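Local coordinates for protein macromomycin (Streptomyces macromomyceticus, PDB 2MCM) that binds non-covalently the cytotoxic, DNA-cleaving chromophore of the antibiotic auromomycin, for which it is the apoprotein, at residues S21-T26 / A59-A64; P2-T7 / E103-A108. All coordinates share one frame; numbering follows the deposited sequence. Where two conformers were deposited one is given.

Interaction 1: residues S21-T26 / A59-A64; sequences SATGLT and AGKITA
In L25 and I62 the first torsions agree: CG of L25 lies anti to the carbonyl carbon (chi1 -55°), and so does CG1 of I62 (chi1 -78°). Extended second torsions then carry both CD1 methyls outward, and they meet at 3.8 Å, the side chains crossing at about a right angle. I62 and A22 lie on the inner face of a three-stranded antiparallel sheet, part of the immunoglobulin-like beta sandwich of the neocarzinostatin family; L25 reaches over from the loop just past strand 21-23. Both L25 and I62 also touch L97 and Y31 of the other sheet. Branched aliphatic chains suit this buried layer, and A22, on the face of I62, contributes a methyl that rests on L97.

Strands 21-23 and 62-64 are joined at the hydrogen-bonded pair A22 and I62. N of A22 bonds to O of I62 at 2.8 Å, while the return bond from N of I62 to O of A22 is longer, 3.2 Å. On the outer face sit S21 and T63, polar residues fitted to solvent; a water bridges O of A22 and OG1 of T63.

Beyond the strands, two glycines with positive phi let both chains turn. G60 has no CB, and one there would sit only 2.6 Å from O of L25, so glycine suits the place. A second water accepts from N of G24 and donates to O of A59. Finally, O of G60 takes the N-H of L25 on a lone pair in its carbonyl plane, at 2.9 Å.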
loop_
_atom_site.group_PDB
_atom_site.type_symbol
_atom_site.label_atom_id
_atom_site.label_comp_id
_atom_site.label_asym_id
_atom_site.label_seq_id
_atom_site.Cartn_x
_atom_site.Cartn_y
_atom_site.Cartn_z
ATOM N N SER A 21 -5.272 0.582 -8.758
ATOM C CA SER A 21 -5.440 1.492 -9.895
ATOM C C SER A 21 -5.517 2.940 -9.340
ATOM O O SER A 21 -6.396 3.187 -8.498
ATOM C CB SER A 21 -6.709 1.337 -10.711
ATOM O OG SER A 21 -6.789 -0.021 -11.115
ATOM N N ALA A 22 -4.583 3.704 -9.859
ATOM C CA ALA A 22 -4.574 5.126 -9.357
ATOM C C ALA A 22 -4.622 6.048 -10.526
ATOM O O ALA A 22 -4.179 5.779 -11.651
ATOM C CB ALA A 22 -3.318 5.295 -8.519
ATOM N N THR A 23 -5.219 7.232 -10.267
ATOM C CA THR A 23 -5.334 8.264 -11.285
ATOM C C THR A 23 -5.046 9.649 -10.635
ATOM O O THR A 23 -4.972 9.707 -9.427
ATOM C CB THR A 23 -6.810 8.335 -11.895
ATOM O OG1 THR A 23 -7.656 8.535 -10.748
ATOM C CG2 THR A 23 -7.107 7.042 -12.687
ATOM N N GLY A 24 -4.808 10.594 -11.533
ATOM C CA GLY A 24 -4.585 11.992 -11.005
ATOM C C GLY A 24 -3.203 12.132 -10.447
ATOM O O GLY A 24 -2.989 13.048 -9.598
ATOM N N LEU A 25 -2.223 11.285 -10.809
ATOM C CA LEU A 25 -0.877 11.420 -10.274
ATOM C C LEU A 25 -0.032 12.314 -11.179
ATOM O O LEU A 25 -0.472 12.775 -12.268
ATOM C CB LEU A 25 -0.229 9.957 -10.304
ATOM C CG LEU A 25 -1.063 8.913 -9.577
ATOM C CD1 LEU A 25 -0.346 7.528 -9.699
ATOM C CD2 LEU A 25 -1.286 9.266 -8.135
ATOM N N THR A 26 1.208 12.507 -10.755
ATOM C CA THR A 26 2.117 13.359 -11.565
ATOM C C THR A 26 2.960 12.548 -12.511
ATOM O O THR A 26 3.687 11.673 -11.940
ATOM C CB THR A 26 3.035 14.138 -10.560
ATOM O OG1 THR A 26 2.128 14.878 -9.677
ATOM C CG2 THR A 26 4.046 15.024 -11.268
ATOM N N ALA A 59 -0.413 9.977 -18.589
ATOM C CA ALA A 59 -1.793 10.198 -18.222
ATOM C C ALA A 59 -2.029 10.292 -16.694
ATOM O O ALA A 59 -3.188 10.474 -16.244
ATOM C CB ALA A 59 -2.695 9.075 -18.803
ATOM N N GLY A 60 -0.958 10.231 -15.951
ATOM C CA GLY A 60 -1.065 10.336 -14.494
ATOM C C GLY A 60 -1.678 9.092 -13.864
ATOM O O GLY A 60 -2.250 9.166 -12.774
ATOM N N LYS A 61 -1.497 7.948 -14.479
ATOM C CA LYS A 61 -2.017 6.707 -13.939
ATOM C C LYS A 61 -0.911 5.685 -13.623
ATOM O O LYS A 61 0.198 5.667 -14.140
ATOM C CB LYS A 61 -2.839 6.006 -15.085
ATOM C CG LYS A 61 -4.082 6.790 -15.387
ATOM C CD LYS A 61 -5.065 6.047 -16.304
ATOM C CE LYS A 61 -4.670 6.371 -17.740
ATOM N NZ LYS A 61 -3.880 5.211 -18.322
ATOM N N ILE A 62 -1.329 4.807 -12.739
ATOM C CA ILE A 62 -0.560 3.631 -12.371
ATOM C C ILE A 62 -1.588 2.496 -12.195
ATOM O O ILE A 62 -2.654 2.684 -11.571
ATOM C CB ILE A 62 0.234 3.758 -11.034
ATOM C CG1 ILE A 62 1.506 4.598 -11.306
ATOM C CG2 ILE A 62 0.524 2.325 -10.468
ATOM C CD1 ILE A 62 2.301 4.847 -10.002
ATOM N N THR A 63 -1.218 1.319 -12.747
ATOM C CA THR A 63 -2.089 0.129 -12.495
ATOM C C THR A 63 -1.047 -0.931 -12.059
ATOM O O THR A 63 -0.160 -1.166 -12.926
ATOM C CB THR A 63 -2.909 -0.406 -13.692
ATOM O OG1 THR A 63 -3.816 0.643 -14.072
ATOM C CG2 THR A 63 -3.759 -1.640 -13.230
ATOM N N ALA A 64 -1.153 -1.426 -10.860
ATOM C CA ALA A 64 -0.183 -2.398 -10.376
ATOM C C ALA A 64 -0.816 -3.526 -9.593
ATOM O O ALA A 64 -1.817 -3.375 -8.902
ATOM C CB ALA A 64 0.794 -1.671 -9.407
HETATM O O HOH W 1 -5.246 3.350 -13.342
HETATM O O HOH W 2 -5.114 10.619 -14.374
#

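Interaction 2: residues P2-T7 / E103-A108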
loop_
_atom_site.group_PDB
_atom_site.type_symbol
_atom_site.label_atom_id
_atom_site.label_comp_id
_atom_site.label_asym_id
_atom_site.label_seq_id
_atom_site.Cartn_x
_atom_site.Cartn_y
_atom_site.Cartn_z
ATOM N N PRO A 2 -4.713 12.808 -6.630
ATOM C CA PRO A 2 -4.676 11.353 -6.453
ATOM C C PRO A 2 -5.931 10.682 -5.999
ATOM O O PRO A 2 -6.599 11.089 -5.038
ATOM C CB PRO A 2 -3.498 11.038 -5.525
ATOM C CG PRO A 2 -2.726 12.308 -5.437
ATOM C CD PRO A 2 -3.628 13.441 -5.891
ATOM N N GLY A 3 -6.216 9.547 -6.667
ATOM C CA GLY A 3 -7.378 8.728 -6.272
ATOM C C GLY A 3 -6.884 7.246 -6.514
ATOM O O GLY A 3 -6.091 7.082 -7.445
ATOM N N VAL A 4 -7.400 6.389 -5.682
ATOM C CA VAL A 4 -6.949 4.969 -5.878
ATOM C C VAL A 4 -8.183 4.071 -5.681
ATOM O O VAL A 4 -9.091 4.391 -4.886
ATOM C CB VAL A 4 -5.881 4.616 -4.819
ATOM C CG1 VAL A 4 -6.517 4.364 -3.461
ATOM C CG2 VAL A 4 -5.066 3.396 -5.269
ATOM N N THR A 5 -8.164 2.962 -6.354
ATOM C CA THR A 5 -9.179 1.921 -6.210
ATOM C C THR A 5 -8.368 0.600 -6.061
ATOM O O THR A 5 -7.355 0.485 -6.751
ATOM C CB THR A 5 -10.037 1.887 -7.539
ATOM O OG1 THR A 5 -11.194 1.065 -7.067
ATOM C CG2 THR A 5 -9.384 1.294 -8.735
ATOM N N VAL A 6 -8.746 -0.209 -5.135
ATOM C CA VAL A 6 -8.087 -1.548 -4.919
ATOM C C VAL A 6 -9.161 -2.595 -5.192
ATOM O O VAL A 6 -10.231 -2.517 -4.570
ATOM C CB VAL A 6 -7.552 -1.626 -3.531
ATOM C CG1 VAL A 6 -6.930 -3.021 -3.217
ATOM C CG2 VAL A 6 -6.527 -0.553 -3.172
ATOM N N THR A 7 -8.838 -3.519 -6.118
ATOM C CA THR A 7 -9.858 -4.538 -6.445
ATOM C C THR A 7 -9.290 -5.948 -6.443
ATOM O O THR A 7 -8.278 -6.128 -7.115
ATOM C CB THR A 7 -10.290 -4.269 -7.965
ATOM O OG1 THR A 7 -10.762 -2.902 -8.044
ATOM C CG2 THR A 7 -11.368 -5.277 -8.371
ATOM N N GLU A 103 2.545 12.505 -1.367
ATOM C CA GLU A 103 1.428 12.637 -2.302
ATOM C C GLU A 103 0.931 11.216 -2.660
ATOM O O GLU A 103 1.754 10.345 -3.086
ATOM C CB GLU A 103 1.947 13.265 -3.602
ATOM C CG GLU A 103 0.830 13.552 -4.562
ATOM C CD GLU A 103 0.974 13.688 -6.011
ATOM O OE1 GLU A 103 1.883 13.342 -6.703
ATOM O OE2 GLU A 103 -0.032 14.340 -6.450
ATOM N N GLY A 104 -0.335 10.897 -2.582
ATOM C CA GLY A 104 -0.822 9.534 -2.923
ATOM C C GLY A 104 -2.187 9.307 -2.318
ATOM O O GLY A 104 -2.921 10.256 -1.985
ATOM N N ALA A 105 -2.545 8.024 -2.202
ATOM C CA ALA A 105 -3.872 7.702 -1.633
ATOM C C ALA A 105 -3.849 6.243 -1.187
ATOM O O ALA A 105 -2.918 5.492 -1.636
ATOM C CB ALA A 105 -4.872 7.855 -2.779
ATOM N N ALA A 106 -4.778 5.819 -0.401
ATOM C CA ALA A 106 -4.838 4.455 0.091
ATOM C C ALA A 106 -6.295 4.073 0.298
ATOM O O ALA A 106 -7.216 4.905 0.432
ATOM C CB ALA A 106 -4.033 4.237 1.378
ATOM N N GLN A 107 -6.565 2.763 0.274
ATOM C CA GLN A 107 -7.900 2.234 0.507
ATOM C C GLN A 107 -7.888 1.182 1.584
ATOM O O GLN A 107 -7.000 0.226 1.480
ATOM C CB GLN A 107 -8.516 1.703 -0.772
ATOM C CG GLN A 107 -9.873 1.031 -0.553
ATOM C CD GLN A 107 -10.526 0.681 -1.859
ATOM O OE1 GLN A 107 -10.205 1.034 -2.980
ATOM N NE2 GLN A 107 -11.649 -0.032 -1.760
ATOM N N ALA A 108 -8.648 1.179 2.628
ATOM C CA ALA A 108 -8.680 0.167 3.699
ATOM C C ALA A 108 -9.182 -1.172 3.033
ATOM O O ALA A 108 -10.000 -1.142 2.126
ATOM C CB ALA A 108 -9.728 0.689 4.712
HETATM O O HOH W 3 -12.979 -1.754 -4.213
#
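V4 and A105 form the close-packed middle of this contact, where strands 3-7 and 104-108, one from each sheet of the sandwich, run at 30° to one another. CB of V4 lies 4.0 Å from CB of A105, whose methyl is small enough to let the valine lie against the strand; in the conformer given, CG1 of V4 also covers the backbone of A106. Further along, CG2 of V6 rests 3.8 Å from CB of Q107, and the two side chains slide past each other in opposite directions.

The other side is looser. T5 directs its CB away from strand 104-108, as befits an exposed threonine, and a water sits between V6 and Q107. Towards E103 the ring of P2 crosses the glutamate at about a right angle, CG 3.5 Å from OE2, whereas OE1 turns to the hydroxyl of Y31.

Extended, with CG anti to the backbone N (chi1 175°), Q107 reaches across to V6. OE1 accepts from N of V6 (2.9 Å), the donor lying above the amide plane, while NE2 donates to a water that in turn donates to O of V6. One side-chain amide thus links the two sheets, serving both backbone polar groups of a single valine.

How the interactions relate
Interactions 1 and 2 lie 10 Å apart, centre to centre, on the same side of the chain's centre, and share the three-stranded sheet ordered 3-7, 16-23, 62-68. Strand 16-23 is the middle one: interaction 1 joins it to 62-68, while its other edge pairs with 3-7, T5 with S21 and G3 with T23. Interaction 2 then carries strand 3-7 across to 104-109 of the larger sheet. Along the chain the order is 2-7, 21-26, 59-64, 103-108, so interaction 1 falls wholly between the two halves of interaction 2. One contact joins strands within a sheet; the other packs an edge strand of that sheet against the larger one, bringing the N-terminal strand against the last strand of the chain.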